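Local coordinates for putative uncharacterized protein (Dictyostelium purpureum, PDB 4R12), which probably acts as an essential, putatively substrate-recruiting subunit of the gamma-secretase complex, which cleaves integral membrane proteins within the membrane, at residues Phe239-Thr243 against Thr426-Val431; Leu244-Ile248 against Val264-Trp268; Asp73-Ser79 against Thr100-Tyr106. One frame throughout, in Å; residues are numbered along the deposited sequence.

Contact 1 (Phe239-Thr243 against Thr426-Val431)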
loop_
_atom_site.group_PDB
_atom_site.type_symbol
_atom_site.label_atom_id
_atom_site.label_comp_id
_atom_site.label_asym_id
_atom_site.label_seq_id
_atom_site.Cartn_x
_atom_site.Cartn_y
_atom_site.Cartn_z
ATOM N N PHE A 239 4.926 -8.083 1.589
ATOM C CA PHE A 239 5.964 -9.021 2.040
ATOM C C PHE A 239 6.887 -8.304 3.035
ATOM O O PHE A 239 7.130 -8.820 4.140
ATOM C CB PHE A 239 6.755 -9.601 0.853
ATOM C CG PHE A 239 7.770 -10.673 1.227
ATOM C CD1 PHE A 239 8.999 -10.337 1.790
ATOM C CD2 PHE A 239 7.523 -12.009 0.935
ATOM C CE1 PHE A 239 9.938 -11.320 2.097
ATOM C CE2 PHE A 239 8.468 -12.988 1.232
ATOM C CZ PHE A 239 9.670 -12.647 1.815
ATOM N N ALA A 240 7.382 -7.118 2.664
ATOM C CA ALA A 240 8.201 -6.312 3.566
ATOM C C ALA A 240 7.460 -5.906 4.847
ATOM O O ALA A 240 8.043 -5.904 5.934
ATOM C CB ALA A 240 8.739 -5.044 2.840
ATOM N N THR A 241 6.178 -5.572 4.729
ATOM C CA THR A 241 5.405 -5.248 5.929
ATOM C C THR A 241 5.387 -6.418 6.924
ATOM O O THR A 241 5.610 -6.230 8.123
ATOM C CB THR A 241 3.967 -4.851 5.568
ATOM O OG1 THR A 241 4.007 -3.741 4.659
ATOM C CG2 THR A 241 3.188 -4.464 6.829
ATOM N N VAL A 242 5.137 -7.625 6.424
ATOM C CA VAL A 242 5.185 -8.826 7.263
ATOM C C VAL A 242 6.569 -9.017 7.867
ATOM O O VAL A 242 6.730 -9.350 9.066
ATOM C CB VAL A 242 4.809 -10.080 6.443
ATOM C CG1 VAL A 242 5.081 -11.350 7.234
ATOM C CG2 VAL A 242 3.344 -10.017 6.036
ATOM N N THR A 243 7.574 -8.823 7.021
ATOM C CA THR A 243 8.968 -8.952 7.431
ATOM C C THR A 243 9.286 -8.039 8.601
ATOM O O THR A 243 9.761 -8.496 9.647
ATOM C CB THR A 243 9.926 -8.619 6.263
ATOM O OG1 THR A 243 9.730 -9.552 5.192
ATOM C CG2 THR A 243 11.388 -8.692 6.736
ATOM N N THR A 426 11.914 -17.608 1.602
ATOM C CA THR A 426 13.010 -16.710 2.003
ATOM C C THR A 426 12.686 -15.886 3.250
ATOM O O THR A 426 13.570 -15.230 3.800
ATOM C CB THR A 426 13.404 -15.702 0.874
ATOM O OG1 THR A 426 12.290 -14.846 0.572
ATOM C CG2 THR A 426 13.866 -16.420 -0.397
ATOM N N LEU A 427 11.432 -15.908 3.697
ATOM C CA LEU A 427 11.004 -14.994 4.750
ATOM C C LEU A 427 11.749 -15.186 6.086
ATOM O O LEU A 427 12.207 -14.210 6.684
ATOM C CB LEU A 427 9.484 -15.122 4.968
ATOM C CG LEU A 427 8.853 -14.219 6.015
ATOM C CD1 LEU A 427 9.166 -12.762 5.738
ATOM C CD2 LEU A 427 7.327 -14.455 5.993
ATOM N N ASN A 428 11.882 -16.426 6.548
ATOM C CA ASN A 428 12.568 -16.684 7.815
ATOM C C ASN A 428 14.003 -16.127 7.819
ATOM O O ASN A 428 14.410 -15.422 8.749
ATOM C CB ASN A 428 12.596 -18.184 8.106
ATOM C CG ASN A 428 11.235 -18.728 8.563
ATOM O OD1 ASN A 428 10.261 -17.990 8.697
ATOM N ND2 ASN A 428 11.179 -20.034 8.808
ATOM N N ASP A 429 14.742 -16.444 6.760
ATOM C CA ASP A 429 16.104 -15.944 6.578
ATOM C C ASP A 429 16.163 -14.419 6.585
ATOM O O ASP A 429 17.003 -13.835 7.274
ATOM C CB ASP A 429 16.708 -16.495 5.280
ATOM C CG ASP A 429 17.329 -17.875 5.471
ATOM O OD1 ASP A 429 17.482 -18.289 6.637
ATOM O OD2 ASP A 429 17.680 -18.527 4.468
ATOM N N ILE A 430 15.265 -13.767 5.841
ATOM C CA ILE A 430 15.268 -12.314 5.796
ATOM C C ILE A 430 14.941 -11.719 7.179
ATOM O O ILE A 430 15.606 -10.767 7.622
ATOM C CB ILE A 430 14.288 -11.800 4.702
ATOM C CG1 ILE A 430 14.822 -12.210 3.319
ATOM C CG2 ILE A 430 14.117 -10.280 4.782
ATOM C CD1 ILE A 430 13.859 -11.936 2.143
ATOM N N VAL A 431 13.949 -12.287 7.880
ATOM C CA VAL A 431 13.636 -11.802 9.225
ATOM C C VAL A 431 14.832 -12.001 10.168
ATOM O O VAL A 431 15.207 -11.089 10.922
ATOM C CB VAL A 431 12.395 -12.496 9.819
ATOM C CG1 VAL A 431 12.152 -12.036 11.263
ATOM C CG2 VAL A 431 11.166 -12.197 8.954
#

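Contact 2 (Leu244-Ile248 against Val264-Trp268)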
loop_
_atom_site.group_PDB
_atom_site.type_symbol
_atom_site.label_atom_id
_atom_site.label_comp_id
_atom_site.label_asym_id
_atom_site.label_seq_id
_atom_site.Cartn_x
_atom_site.Cartn_y
_atom_site.Cartn_z
ATOM N N LEU A 244 9.021 -6.743 8.438
ATOM C CA LEU A 244 9.399 -5.785 9.483
ATOM C C LEU A 244 8.601 -5.983 10.775
ATOM O O LEU A 244 9.161 -5.888 11.875
ATOM C CB LEU A 244 9.240 -4.354 8.987
ATOM C CG LEU A 244 9.843 -3.318 9.939
ATOM C CD1 LEU A 244 11.312 -3.675 10.249
ATOM C CD2 LEU A 244 9.749 -1.920 9.316
ATOM N N LEU A 245 7.309 -6.280 10.669
ATOM C CA LEU A 245 6.559 -6.618 11.880
ATOM C C LEU A 245 7.133 -7.871 12.552
ATOM O O LEU A 245 7.184 -7.939 13.785
ATOM C CB LEU A 245 5.053 -6.811 11.588
ATOM C CG LEU A 245 4.310 -5.510 11.248
ATOM C CD1 LEU A 245 2.927 -5.817 10.646
ATOM C CD2 LEU A 245 4.150 -4.632 12.499
ATOM N N SER A 246 7.575 -8.844 11.757
ATOM C CA SER A 246 8.115 -10.087 12.313
ATOM C C SER A 246 9.514 -9.857 12.919
ATOM O O SER A 246 9.878 -10.471 13.928
ATOM C CB SER A 246 8.156 -11.186 11.247
ATOM O OG SER A 246 6.844 -11.430 10.744
ATOM N N VAL A 247 10.276 -8.957 12.311
ATOM C CA VAL A 247 11.533 -8.487 12.881
ATOM C C VAL A 247 11.295 -7.841 14.253
ATOM O O VAL A 247 11.990 -8.128 15.221
ATOM C CB VAL A 247 12.226 -7.471 11.935
ATOM C CG1 VAL A 247 13.281 -6.648 12.684
ATOM C CG2 VAL A 247 12.863 -8.196 10.740
ATOM N N ILE A 248 10.301 -6.960 14.318
ATOM C CA ILE A 248 9.944 -6.254 15.552
ATOM C C ILE A 248 9.483 -7.263 16.614
ATOM O O ILE A 248 9.934 -7.234 17.769
ATOM C CB ILE A 248 8.859 -5.191 15.272
ATOM C CG1 ILE A 248 9.458 -4.072 14.411
ATOM C CG2 ILE A 248 8.324 -4.602 16.566
ATOM C CD1 ILE A 248 8.461 -3.123 13.829
ATOM N N VAL A 264 13.909 3.423 15.707
ATOM C CA VAL A 264 12.541 3.799 15.384
ATOM C C VAL A 264 12.094 3.047 14.132
ATOM O O VAL A 264 12.773 3.071 13.110
ATOM C CB VAL A 264 12.400 5.322 15.158
ATOM C CG1 VAL A 264 11.039 5.655 14.554
ATOM C CG2 VAL A 264 12.598 6.071 16.462
ATOM N N PHE A 265 10.958 2.368 14.229
ATOM C CA PHE A 265 10.400 1.657 13.088
ATOM C C PHE A 265 9.295 2.510 12.503
ATOM O O PHE A 265 8.432 2.994 13.245
ATOM C CB PHE A 265 9.856 0.281 13.504
ATOM C CG PHE A 265 10.855 -0.564 14.255
ATOM C CD1 PHE A 265 11.771 -1.353 13.569
ATOM C CD2 PHE A 265 10.884 -0.559 15.637
ATOM C CE1 PHE A 265 12.692 -2.128 14.252
ATOM C CE2 PHE A 265 11.805 -1.335 16.333
ATOM C CZ PHE A 265 12.709 -2.117 15.632
ATOM N N ALA A 266 9.297 2.712 11.191
ATOM C CA ALA A 266 8.231 3.528 10.596
ATOM C C ALA A 266 7.552 2.826 9.426
ATOM O O ALA A 266 8.214 2.300 8.525
ATOM C CB ALA A 266 8.783 4.911 10.151
ATOM N N PHE A 267 6.219 2.824 9.456
ATOM C CA PHE A 267 5.402 2.266 8.388
ATOM C C PHE A 267 4.670 3.410 7.695
ATOM O O PHE A 267 3.669 3.897 8.229
ATOM C CB PHE A 267 4.385 1.247 8.944
ATOM C CG PHE A 267 5.017 0.009 9.548
ATOM C CD1 PHE A 267 5.664 0.059 10.777
ATOM C CD2 PHE A 267 4.954 -1.207 8.881
ATOM C CE1 PHE A 267 6.243 -1.085 11.320
ATOM C CE2 PHE A 267 5.529 -2.356 9.424
ATOM C CZ PHE A 267 6.161 -2.300 10.641
ATOM N N TRP A 268 5.176 3.856 6.539
ATOM C CA TRP A 268 4.655 5.063 5.877
ATOM C C TRP A 268 3.431 4.724 5.045
ATOM O O TRP A 268 3.441 3.745 4.295
ATOM C CB TRP A 268 5.704 5.727 4.960
ATOM C CG TRP A 268 6.985 6.112 5.611
ATOM C CD1 TRP A 268 8.243 5.727 5.227
ATOM C CD2 TRP A 268 7.156 6.961 6.756
ATOM N NE1 TRP A 268 9.181 6.283 6.064
ATOM C CE2 TRP A 268 8.541 7.040 7.015
ATOM C CE3 TRP A 268 6.274 7.662 7.590
ATOM C CZ2 TRP A 268 9.062 7.793 8.066
ATOM C CZ3 TRP A 268 6.800 8.405 8.633
ATOM C CH2 TRP A 268 8.176 8.461 8.862
#

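Contact 3 (Asp73-Ser79 against Thr100-Tyr106). With NAG (2-acetamido-2-deoxy-beta-D-glucopyranose), chain C; NAG (2-acetamido-2-deoxy-beta-D-glucopyranose), chain D.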
loop_
_atom_site.group_PDB
_atom_site.type_symbol
_atom_site.label_atom_id
_atom_site.label_comp_id
_atom_site.label_asym_id
_atom_site.label_seq_id
_atom_site.Cartn_x
_atom_site.Cartn_y
_atom_site.Cartn_z
ATOM N N ASP A 73 -11.763 -12.795 -19.923
ATOM C CA ASP A 73 -10.713 -13.628 -19.361
ATOM C C ASP A 73 -9.550 -12.683 -19.134
ATOM O O ASP A 73 -9.296 -11.799 -19.963
ATOM C CB ASP A 73 -10.318 -14.762 -20.304
ATOM C CG ASP A 73 -9.216 -15.644 -19.729
ATOM O OD1 ASP A 73 -8.028 -15.251 -19.810
ATOM O OD2 ASP A 73 -9.544 -16.727 -19.205
ATOM N N THR A 74 -8.843 -12.839 -18.026
ATOM C CA THR A 74 -7.890 -11.807 -17.656
ATOM C C THR A 74 -6.717 -11.686 -18.634
ATOM O O THR A 74 -6.059 -10.645 -18.676
ATOM C CB THR A 74 -7.351 -12.024 -16.232
ATOM O OG1 THR A 74 -6.587 -10.875 -15.842
ATOM C CG2 THR A 74 -6.497 -13.279 -16.149
ATOM N N ASN A 75 -6.460 -12.722 -19.433
ATOM C CA ASN A 75 -5.418 -12.611 -20.455
ATOM C C ASN A 75 -5.736 -11.515 -21.475
ATOM O O ASN A 75 -4.845 -11.007 -22.156
ATOM C CB ASN A 75 -5.206 -13.941 -21.171
ATOM C CG ASN A 75 -4.047 -14.742 -20.587
ATOM O OD1 ASN A 75 -3.452 -14.354 -19.575
ATOM N ND2 ASN A 75 -3.722 -15.867 -21.222
ATOM N N TYR A 76 -7.008 -11.140 -21.557
ATOM C CA TYR A 76 -7.436 -10.094 -22.480
ATOM C C TYR A 76 -7.705 -8.748 -21.806
ATOM O O TYR A 76 -8.168 -7.803 -22.453
ATOM C CB TYR A 76 -8.666 -10.576 -23.249
ATOM C CG TYR A 76 -8.274 -11.647 -24.223
ATOM C CD1 TYR A 76 -8.187 -12.975 -23.828
ATOM C CD2 TYR A 76 -7.922 -11.324 -25.525
ATOM C CE1 TYR A 76 -7.792 -13.964 -24.720
ATOM C CE2 TYR A 76 -7.528 -12.295 -26.416
ATOM C CZ TYR A 76 -7.461 -13.611 -26.012
ATOM O OH TYR A 76 -7.067 -14.572 -26.913
ATOM N N PHE A 77 -7.378 -8.655 -20.520
ATOM C CA PHE A 77 -7.513 -7.400 -19.782
ATOM C C PHE A 77 -6.187 -6.645 -19.676
ATOM O O PHE A 77 -5.374 -6.904 -18.787
ATOM C CB PHE A 77 -8.082 -7.655 -18.377
ATOM C CG PHE A 77 -8.265 -6.399 -17.562
ATOM C CD1 PHE A 77 -9.124 -5.391 -17.992
ATOM C CD2 PHE A 77 -7.577 -6.226 -16.372
ATOM C CE1 PHE A 77 -9.307 -4.236 -17.239
ATOM C CE2 PHE A 77 -7.745 -5.065 -15.619
ATOM C CZ PHE A 77 -8.610 -4.071 -16.052
ATOM N N ASN A 78 -5.927 -5.811 -20.669
ATOM C CA ASN A 78 -4.753 -4.956 -20.753
ATOM C C ASN A 78 -5.050 -3.747 -21.679
ATOM O O ASN A 78 -6.016 -3.782 -22.353
ATOM C CB ASN A 78 -3.494 -5.738 -21.158
ATOM C CG ASN A 78 -3.496 -6.186 -22.608
ATOM O OD1 ASN A 78 -4.007 -5.505 -23.444
ATOM N ND2 ASN A 78 -2.887 -7.332 -22.902
ATOM N N SER A 79 -4.246 -2.691 -21.661
ATOM C CA SER A 79 -4.571 -1.470 -22.401
ATOM C C SER A 79 -4.834 -1.749 -23.875
ATOM O O SER A 79 -5.879 -1.380 -24.398
ATOM C CB SER A 79 -3.461 -0.420 -22.257
ATOM O OG SER A 79 -2.194 -0.956 -22.596
ATOM N N THR A 100 -9.056 -17.471 -13.425
ATOM C CA THR A 100 -7.732 -17.775 -13.966
ATOM C C THR A 100 -6.825 -16.551 -13.808
ATOM O O THR A 100 -7.312 -15.435 -13.625
ATOM C CB THR A 100 -7.782 -18.155 -15.447
ATOM O OG1 THR A 100 -8.273 -17.042 -16.206
ATOM C CG2 THR A 100 -8.676 -19.377 -15.679
ATOM N N LYS A 101 -5.515 -16.769 -13.879
ATOM C CA LYS A 101 -4.519 -15.705 -13.763
ATOM C C LYS A 101 -3.961 -15.353 -15.129
ATOM O O LYS A 101 -4.171 -16.091 -16.086
ATOM C CB LYS A 101 -3.359 -16.133 -12.861
ATOM C CG LYS A 101 -3.667 -16.228 -11.375
ATOM C CD LYS A 101 -2.424 -16.774 -10.656
ATOM C CE LYS A 101 -2.644 -16.917 -9.157
ATOM N NZ LYS A 101 -2.370 -15.639 -8.460
ATOM N N LYS A 102 -3.227 -14.249 -15.227
ATOM C CA LYS A 102 -2.540 -13.954 -16.485
ATOM C C LYS A 102 -1.377 -14.917 -16.662
ATOM O O LYS A 102 -0.702 -15.254 -15.702
ATOM C CB LYS A 102 -2.029 -12.511 -16.532
ATOM C CG LYS A 102 -3.091 -11.475 -16.863
ATOM C CD LYS A 102 -2.464 -10.098 -17.064
ATOM C CE LYS A 102 -3.435 -9.131 -17.758
ATOM N NZ LYS A 102 -4.709 -8.950 -16.980
ATOM N N THR A 103 -1.138 -15.347 -17.893
ATOM C CA THR A 103 -0.017 -16.241 -18.181
ATOM C C THR A 103 1.237 -15.470 -18.600
ATOM O O THR A 103 2.214 -16.060 -19.061
ATOM C CB THR A 103 -0.375 -17.229 -19.291
ATOM O OG1 THR A 103 -0.744 -16.504 -20.471
ATOM C CG2 THR A 103 -1.547 -18.111 -18.856
ATOM N N TYR A 104 1.208 -14.154 -18.435
ATOM C CA TYR A 104 2.356 -13.324 -18.793
ATOM C C TYR A 104 2.567 -12.229 -17.759
ATOM O O TYR A 104 1.636 -11.894 -17.024
ATOM C CB TYR A 104 2.166 -12.722 -20.189
ATOM C CG TYR A 104 0.873 -11.957 -20.401
ATOM C CD1 TYR A 104 0.765 -10.614 -20.033
ATOM C CD2 TYR A 104 -0.224 -12.563 -21.013
ATOM C CE1 TYR A 104 -0.413 -9.897 -20.246
ATOM C CE2 TYR A 104 -1.411 -11.853 -21.239
ATOM C CZ TYR A 104 -1.495 -10.518 -20.847
ATOM O OH TYR A 104 -2.650 -9.803 -21.066
ATOM N N PRO A 105 3.783 -11.654 -17.697
ATOM C CA PRO A 105 4.000 -10.559 -16.744
ATOM C C PRO A 105 3.183 -9.333 -17.136
ATOM O O PRO A 105 3.019 -9.048 -18.323
ATOM C CB PRO A 105 5.507 -10.262 -16.853
ATOM C CG PRO A 105 6.088 -11.370 -17.694
ATOM C CD PRO A 105 4.974 -11.904 -18.529
ATOM N N TYR A 106 2.668 -8.609 -16.149
ATOM C CA TYR A 106 1.804 -7.484 -16.459
ATOM C C TYR A 106 1.767 -6.428 -15.356
ATOM O O TYR A 106 1.532 -6.754 -14.193
ATOM C CB TYR A 106 0.365 -7.982 -16.737
ATOM C CG TYR A 106 -0.541 -6.828 -17.037
ATOM C CD1 TYR A 106 -0.375 -6.106 -18.214
ATOM C CD2 TYR A 106 -1.515 -6.412 -16.133
ATOM C CE1 TYR A 106 -1.155 -5.027 -18.500
ATOM C CE2 TYR A 106 -2.324 -5.315 -16.420
ATOM C CZ TYR A 106 -2.127 -4.630 -17.611
ATOM O OH TYR A 106 -2.887 -3.540 -17.941
HETATM C C1 NAG C . -2.419 -7.780 -23.883
HETATM C C2 NAG C . -1.063 -8.305 -24.315
HETATM C C3 NAG C . -1.084 -8.941 -25.676
HETATM C C4 NAG C . -2.161 -9.970 -25.814
HETATM C C5 NAG C . -3.487 -9.325 -25.409
HETATM C C6 NAG C . -4.673 -10.257 -25.428
HETATM C C7 NAG C . 0.508 -6.873 -23.269
HETATM C C8 NAG C . 1.258 -5.584 -23.351
HETATM N N2 NAG C . -0.113 -7.259 -24.346
HETATM O O3 NAG C . 0.183 -9.524 -25.892
HETATM O O4 NAG C . -2.154 -10.309 -27.173
HETATM O O5 NAG C . -3.408 -8.742 -24.125
HETATM O O6 NAG C . -4.392 -11.558 -25.003
HETATM O O7 NAG C . 0.487 -7.498 -22.257
HETATM C C1 NAG D . -9.631 -20.620 -8.285
HETATM C C2 NAG D . -8.152 -20.660 -8.574
HETATM C C3 NAG D . -7.757 -22.015 -9.104
HETATM C C4 NAG D . -8.307 -23.147 -8.246
HETATM C C5 NAG D . -9.800 -22.913 -8.016
HETATM C C6 NAG D . -10.463 -23.906 -7.109
HETATM C C7 NAG D . -7.091 -18.635 -9.243
HETATM C C8 NAG D . -6.686 -17.783 -10.384
HETATM N N2 NAG D . -7.827 -19.671 -9.545
HETATM O O3 NAG D . -6.346 -22.039 -9.157
HETATM O O4 NAG D . -8.065 -24.370 -8.937
HETATM O O5 NAG D . -9.919 -21.666 -7.383
HETATM O O6 NAG D . -9.857 -23.839 -5.832
HETATM O O7 NAG D . -6.772 -18.388 -8.113
HETATM O O HOH W 1 -6.407 -16.637 -18.194
HETATM O O HOH W 2 -9.611 -14.658 -15.977
#

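Contact 1 (Phe239-Thr243 against Thr426-Val431)
Two helices of the nicastrin large lobe, an alpha/beta domain related to the zinc exopeptidases, cross here at -55°, with local axes 10.5 Å apart. Helix 234-252 contributes Phe239-Thr243, and Thr426-Val431 lies at the N-terminal end of helix 427-441. Every residue that touches across the interface is buried, and the contact covers 301 Å² in total.

Apolar packing joins the two. Phe239, with chi1 near 180°, reaches across to the second helix, where its CZ lies 4.0 Å from Leu427 CD1 and its CE1 lies 4.0 Å from Ile430 CD1. Leu427 is thereby wedged between neighbours one turn apart, because its CD2 also meets Val242 CG1 at 4.0 Å. Farther along, Thr243 offers its methyl group: CG2 is 3.7 Å from Ile430 CG2 and 4.2 Å from Val431 CG2. The backbones come closest at this end, with the CA atoms of Thr243 and Val431 5.8 Å apart. Phe462 of helix 452-463 covers Val242, while Ile455 and Tyr459 of the same helix cover Leu427.

The two threonine hydroxyls at the interface bond to carbonyls on their own side of the contact. Thr426 OG1 approaches Phe239 CZ to 3.6 Å but is hydrogen-bonded to Leu423 O. Thr243 turns its hydroxyl back along its helix, so Phe239 O accepts twice: from Thr243 N at 2.9 Å and from Thr243 OG1, also at 2.9 Å. Tied down in this way, Thr243 OG1 still packs 3.3 Å from Leu427 CD1.

Contact 2 (Leu244-Ile248 against Val264-Trp268)
Phe265 and Phe267 project from one face of strand 264-268 as two aromatic bumps, and Leu244, Leu245 and Ile248 of helix 234-252 fill the space around them. Ile248 and Leu244 each touch both rings. Ile248 CG1 sits squarely above the Phe265 ring, 3.6 Å from the ring centroid and only 9° off the normal, a CH-pi contact. Its CD1 reaches further, to 3.5 Å from Phe265 CG over the same ring and 3.9 Å from Phe267 CE1 at that ring's edge, so this methyl group plugs the gap between the two aromatics.

One turn earlier, Leu244 straddles the pair: CD1 is 4.1 Å from Phe265 CD1, and CD2 is 3.8 Å from Phe267 CZ, making an off-centre CH-pi contact with the Phe267 ring. The tip of Phe267 is held in a hollow completed by Leu245, whose CD2 lies 3.6 Å from Phe267 CZ. Helix and strand run nearly antiparallel, at 156°, with axes 10.4 Å apart.

Leu244 also touches Val217 and Leu219 of strand 214-220, the parallel neighbour of strand 262-268. Strand 214-220, helix 234-252 and strand 262-268 thus form a beta-alpha-beta crossover, the helix packed on the sheet as in alpha/beta folds.

Contact 3 (Asp73-Ser79 against Thr100-Tyr106)
Lys102 NZ donates to Thr74 O at 2.8 Å, Thr74 OG1 at 2.9 Å and Phe77 O at 2.8 Å, drawing together the start of the 3-10 turn 74-76 and the carbonyl just beyond it; Tyr414 OH is a further partner. The two segments are loops of the small lobe that follow the adjacent parallel strands 67-72 and 90-96. The side-chain amide of Asn75 bonds twice to Thr103: Asn75 OD1 accepts from Thr103 N at 3.0 Å, and Asn75 ND2 donates to Thr103 OG1 at 3.1 Å. Tyr104 OH donates to Asn75 O at 2.7 Å.

Asp73 opens the turn as an Asx turn, its OD1 accepting from Asn75 N at 3.0 Å, while OD2 is salt-bridged to Arg155. Two waters bridge to Thr100 OG1, water 1 from Asp73 OD1 and water 2 from Thr74 N.

Around this polar core the side chains pack: Thr74 CG2 rests 3.4 Å from Thr100 O, and Asn78 CB lies 3.6 Å from Tyr106 CE1. Asn78 is the N-cap of helix 79-83, its OD1 accepting from Ser81 N, while its ND2 carries an N-linked glycan that folds back on the loops: the first sugar sets O7 3.3 Å from Tyr104 CE1 and donates from O6 to Asn75 O at 2.9 Å, so this carbonyl serves both the sugar and Tyr104 OH.

Along the chain contact 3 comes first and closes before the other two begin; contact 2 is nested within the long loop that contact 1 closes. Contacts 1 and 2 lie in the large lobe, with centres 11 Å apart, and use consecutive parts of helix 234-252, which faces helix 427-441 in one and strand 262-268 in the other. They also touch directly, Val431 O lying 3.7 Å from Val247 CG2. Contact 3 belongs to the small lobe, its centre about 28 Å from that of contact 1 and 34 Å from that of contact 2. Contacts 1 and 2 build apolar interior of the large lobe; contact 3 ties small-lobe loops and reaches the large lobe through Lys101-Asp418.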